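PDB 3I4K: muconate lactonizing enzyme from Corynebacterium glutamicum, which belongs to the enolase superfamily, pairing an N-terminal capping domain with a TIM-barrel-like domain that carries a bound magnesium ion. Local coordinates for residues 156-159 against 160-164; 66-69 against 70-74. All blocks are in the same frame, centred on the assembly; numbering follows the deposited sequence.

Contact 1 of 2, residues 156-159 against 160-164; sequences IEER and IEEFG
The carbonyl oxygen of Arg-159 is gripped by two backbone donors near the end of helix 149-163: Phe-163 N at 2.8 Å, and Gly-164 N, more weakly, at 3.2 Å. From Gly-164 on the chain leaves the helix, with a positive phi that glycine adopts at little cost. One turn apart, Arg-159 and Phe-163 also meet through their side chains. Bends at chi2 (-63°) and chi3 (-51°) fold the arginine forward until its guanidinium lies almost parallel to the phenyl ring, the planes 17° apart. Phe-163 CD2 sits over the middle of the guanidinium face, 3.3 Å from Arg-159 CZ. Arg-159 NH2 is held in turn by Gln-334 and Asn-165, which probably help to fix the rotation of the flat group, and Trp-142 adds a cation-pi contact. Alongside, on the same inward face, Ile-156 CG2 packs against Ile-160 CD1 at 3.8 Å, branched apolar chains suited to the flank that faces the strand. Glu-158 and Glu-162 run side by side on the exposed surface. As the helix of the beta-alpha-beta unit between strands 137-144 and 167-171, it rests Ile-156, Arg-159 and Ile-160 on Phe-168 of the second strand.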
loop_
_atom_site.group_PDB
_atom_site.type_symbol
_atom_site.label_atom_id
_atom_site.label_comp_id
_atom_site.label_asym_id
_atom_site.label_seq_id
_atom_site.Cartn_x
_atom_site.Cartn_y
_atom_site.Cartn_z
ATOM N N ILE A 156 1.186 -26.235 26.293
ATOM C CA ILE A 156 0.555 -24.942 26.525
ATOM C C ILE A 156 0.964 -24.425 27.906
ATOM O O ILE A 156 1.400 -23.281 28.035
ATOM C CB ILE A 156 -0.995 -25.037 26.413
ATOM C CG1 ILE A 156 -1.390 -25.286 24.953
ATOM C CG2 ILE A 156 -1.644 -23.749 26.903
ATOM C CD1 ILE A 156 -2.889 -25.334 24.704
ATOM N N GLU A 157 0.842 -25.275 28.927
ATOM C CA GLU A 157 1.219 -24.910 30.305
ATOM C C GLU A 157 2.661 -24.402 30.342
ATOM O O GLU A 157 2.966 -23.374 30.952
ATOM C CB GLU A 157 1.114 -26.124 31.231
ATOM C CG GLU A 157 -0.229 -26.805 31.231
ATOM C CD GLU A 157 -1.307 -25.960 31.864
ATOM O OE1 GLU A 157 -1.376 -24.755 31.550
ATOM O OE2 GLU A 157 -2.090 -26.508 32.671
ATOM N N GLU A 158 3.547 -25.141 29.687
ATOM C CA GLU A 158 4.949 -24.765 29.650
ATOM C C GLU A 158 5.101 -23.399 28.996
ATOM O O GLU A 158 5.719 -22.496 29.563
ATOM C CB GLU A 158 5.758 -25.819 28.890
ATOM C CG GLU A 158 7.231 -25.470 28.729
ATOM C CD GLU A 158 8.066 -26.643 28.225
ATOM O OE1 GLU A 158 7.683 -27.265 27.208
ATOM O OE2 GLU A 158 9.112 -26.936 28.846
ATOM N N ARG A 159 4.520 -23.247 27.809
ATOM C CA ARG A 159 4.600 -21.985 27.083
ATOM C C ARG A 159 4.058 -20.819 27.907
ATOM O O ARG A 159 4.675 -19.756 27.969
ATOM C CB ARG A 159 3.833 -22.078 25.759
ATOM C CG ARG A 159 4.437 -23.029 24.731
ATOM C CD ARG A 159 5.828 -22.590 24.277
ATOM N NE ARG A 159 5.846 -21.197 23.845
ATOM C CZ ARG A 159 6.859 -20.625 23.200
ATOM N NH1 ARG A 159 7.944 -21.333 22.906
ATOM N NH2 ARG A 159 6.789 -19.347 22.846
ATOM N N ILE A 160 2.911 -21.016 28.542
ATOM C CA ILE A 160 2.319 -19.955 29.342
ATOM C C ILE A 160 3.299 -19.474 30.401
ATOM O O ILE A 160 3.567 -18.277 30.528
ATOM C CB ILE A 160 1.026 -20.429 30.048
ATOM C CG1 ILE A 160 -0.087 -20.632 29.016
ATOM C CG2 ILE A 160 0.604 -19.410 31.103
ATOM C CD1 ILE A 160 -1.390 -21.145 29.597
ATOM N N GLU A 161 3.839 -20.427 31.151
ATOM C CA GLU A 161 4.767 -20.130 32.227
ATOM C C GLU A 161 6.137 -19.616 31.802
ATOM O O GLU A 161 6.729 -18.793 32.497
ATOM C CB GLU A 161 4.932 -21.373 33.104
ATOM C CG GLU A 161 4.322 -21.223 34.485
ATOM C CD GLU A 161 5.137 -20.300 35.373
ATOM O OE1 GLU A 161 6.257 -20.695 35.768
ATOM O OE2 GLU A 161 4.667 -19.179 35.666
ATOM N N GLU A 162 6.634 -20.072 30.658
ATOM C CA GLU A 162 7.958 -19.656 30.220
ATOM C C GLU A 162 8.045 -18.514 29.212
ATOM O O GLU A 162 9.064 -17.825 29.153
ATOM C CB GLU A 162 8.720 -20.863 29.673
ATOM C CG GLU A 162 10.153 -20.549 29.285
ATOM C CD GLU A 162 10.869 -21.731 28.661
ATOM O OE1 GLU A 162 12.065 -21.587 28.330
ATOM O OE2 GLU A 162 10.238 -22.802 28.498
ATOM N N PHE A 163 7.003 -18.304 28.415
ATOM C CA PHE A 163 7.041 -17.232 27.426
ATOM C C PHE A 163 5.882 -16.242 27.515
ATOM O O PHE A 163 5.928 -15.167 26.909
ATOM C CB PHE A 163 7.143 -17.836 26.024
ATOM C CG PHE A 163 8.470 -18.493 25.757
ATOM C CD1 PHE A 163 9.590 -17.723 25.456
ATOM C CD2 PHE A 163 8.614 -19.873 25.867
ATOM C CE1 PHE A 163 10.838 -18.317 25.270
ATOM C CE2 PHE A 163 9.855 -20.476 25.685
ATOM C CZ PHE A 163 10.968 -19.699 25.387
ATOM N N GLY A 164 4.851 -16.607 28.273
ATOM C CA GLY A 164 3.710 -15.730 28.463
ATOM C C GLY A 164 2.674 -15.633 27.356
ATOM O O GLY A 164 1.819 -14.748 27.408
#

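Contact 2 of 2, residues 66-69 against 70-74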
loop_
_atom_site.group_PDB
_atom_site.type_symbol
_atom_site.label_atom_id
_atom_site.label_comp_id
_atom_site.label_asym_id
_atom_site.label_seq_id
_atom_site.Cartn_x
_atom_site.Cartn_y
_atom_site.Cartn_z
ATOM N N VAL A 66 11.453 -25.232 -1.557
ATOM C CA VAL A 66 12.806 -24.719 -1.605
ATOM C C VAL A 66 13.448 -25.064 -2.956
ATOM O O VAL A 66 14.122 -24.226 -3.549
ATOM C CB VAL A 66 13.635 -25.285 -0.425
ATOM C CG1 VAL A 66 13.449 -26.796 -0.319
ATOM C CG2 VAL A 66 15.091 -24.948 -0.613
ATOM N N GLU A 67 13.217 -26.283 -3.455
ATOM C CA GLU A 67 13.776 -26.696 -4.749
ATOM C C GLU A 67 13.169 -25.861 -5.876
ATOM O O GLU A 67 13.875 -25.355 -6.755
ATOM C CB GLU A 67 13.492 -28.179 -5.035
ATOM C CG GLU A 67 14.103 -29.192 -4.068
ATOM C CD GLU A 67 13.290 -29.364 -2.811
ATOM O OE1 GLU A 67 12.054 -29.199 -2.892
ATOM O OE2 GLU A 67 13.873 -29.680 -1.747
ATOM N N THR A 68 11.848 -25.740 -5.845
ATOM C CA THR A 68 11.102 -24.975 -6.834
ATOM C C THR A 68 11.513 -23.516 -6.837
ATOM O O THR A 68 11.630 -22.898 -7.891
ATOM C CB THR A 68 9.583 -25.070 -6.550
ATOM O OG1 THR A 68 9.011 -26.072 -7.395
ATOM C CG2 THR A 68 8.895 -23.737 -6.751
HETATM N N MSE A 69 11.723 -22.962 -5.653
HETATM C CA MSE A 69 12.097 -21.558 -5.548
HETATM C C MSE A 69 13.521 -21.270 -6.021
HETATM O O MSE A 69 13.792 -20.212 -6.599
HETATM C CB MSE A 69 11.896 -21.080 -4.113
HETATM C CG MSE A 69 10.421 -21.044 -3.706
HETATM SE SE MSE A 69 10.122 -20.481 -1.876
HETATM C CE MSE A 69 10.156 -22.186 -0.983
ATOM N N LYS A 70 14.429 -22.211 -5.794
ATOM C CA LYS A 70 15.806 -22.007 -6.219
ATOM C C LYS A 70 15.873 -22.044 -7.742
ATOM O O LYS A 70 16.577 -21.250 -8.359
ATOM C CB LYS A 70 16.723 -23.074 -5.608
ATOM C CG LYS A 70 18.207 -22.860 -5.911
ATOM C CD LYS A 70 19.089 -23.797 -5.092
ATOM C CE LYS A 70 20.540 -23.728 -5.542
ATOM N NZ LYS A 70 21.085 -22.338 -5.482
ATOM N N ALA A 71 15.127 -22.953 -8.359
ATOM C CA ALA A 71 15.139 -23.037 -9.812
ATOM C C ALA A 71 14.616 -21.730 -10.409
ATOM O O ALA A 71 15.137 -21.238 -11.418
ATOM C CB ALA A 71 14.292 -24.215 -10.277
ATOM N N LEU A 72 13.598 -21.151 -9.780
ATOM C CA LEU A 72 13.038 -19.902 -10.281
ATOM C C LEU A 72 13.915 -18.687 -9.957
ATOM O O LEU A 72 14.150 -17.837 -10.822
ATOM C CB LEU A 72 11.610 -19.712 -9.745
ATOM C CG LEU A 72 10.575 -20.649 -10.391
ATOM C CD1 LEU A 72 9.221 -20.515 -9.694
ATOM C CD2 LEU A 72 10.453 -20.314 -11.874
ATOM N N VAL A 73 14.403 -18.606 -8.722
ATOM C CA VAL A 73 15.265 -17.494 -8.330
ATOM C C VAL A 73 16.539 -17.516 -9.176
ATOM O O VAL A 73 16.881 -16.525 -9.823
ATOM C CB VAL A 73 15.671 -17.577 -6.840
ATOM C CG1 VAL A 73 16.716 -16.509 -6.529
ATOM C CG2 VAL A 73 14.444 -17.389 -5.949
ATOM N N ASP A 74 17.226 -18.655 -9.188
ATOM C CA ASP A 74 18.460 -18.780 -9.955
ATOM C C ASP A 74 18.293 -18.596 -11.457
ATOM O O ASP A 74 18.934 -17.738 -12.059
ATOM C CB ASP A 74 19.126 -20.138 -9.693
ATOM C CG ASP A 74 19.700 -20.246 -8.293
ATOM O OD1 ASP A 74 19.868 -19.197 -7.635
ATOM O OD2 ASP A 74 19.997 -21.376 -7.853
#
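The first two turns of helix 66-81, in the N-terminal domain of this enolase-superfamily protein, are built on regular i to i+4 hydrogen bonds. Lys-70 N reaches Val-66 O at 3.0 Å, and the series runs on through Glu-67 with Ala-71 and Thr-68 with Leu-72. Its shortest member joins Val-73 N to Met-69 O at 2.7 Å. Val-73 CG2 also makes a tight approach to Met-69 O, 3.0 Å away, because its chi1 of 172° leaves this methyl beside its own backbone N. Leu-72 leans its CG on Thr-68 O at 3.5 Å. Between the two segments the side chains thus meet mainly backbone, while their apolar ends serve the domain. Val-66 lies on His-35 and Ile-15 of sheet strands 30-43 and 8-25; Met-69, a buried selenomethionine, packs between Leu-37 of the sheet and Tyr-105 and Ala-106 of helix 104-121. Glu-67, on the exposed side, binds Ser-65 and Arg-374. Lys-70 suits the border between these faces, its long aliphatic chain covering Leu-37 and Ile-15 while its ammonium, also bonded to Ser-13 O, turns at chi4 (56°) into a salt bridge one helical turn on, where NZ meets the syn lone pair of Asp-74 OD2 at 2.8 Å.

How the contacts relate
Both contacts lie within a single helix, each partly buried, but in different domains and on opposite sides of the chain's centre, with their centres about 37 Å apart. Contact 1 is near the end of a barrel helix, contact 2 at the start of a helix lying on the antiparallel sheet of the N-terminal domain. Their chemistry differs accordingly. In contact 1 a buried arginine joins the helix end to surrounding elements through a near-parallel guanidinium-phenyl contact and amide partners; in contact 2 the charged pair sits at the border of the sheet-facing side, and selenomethionine and valine fill the interior. Each turns carboxylates outward, Glu-158 and Glu-162 in one and Glu-67 in the other.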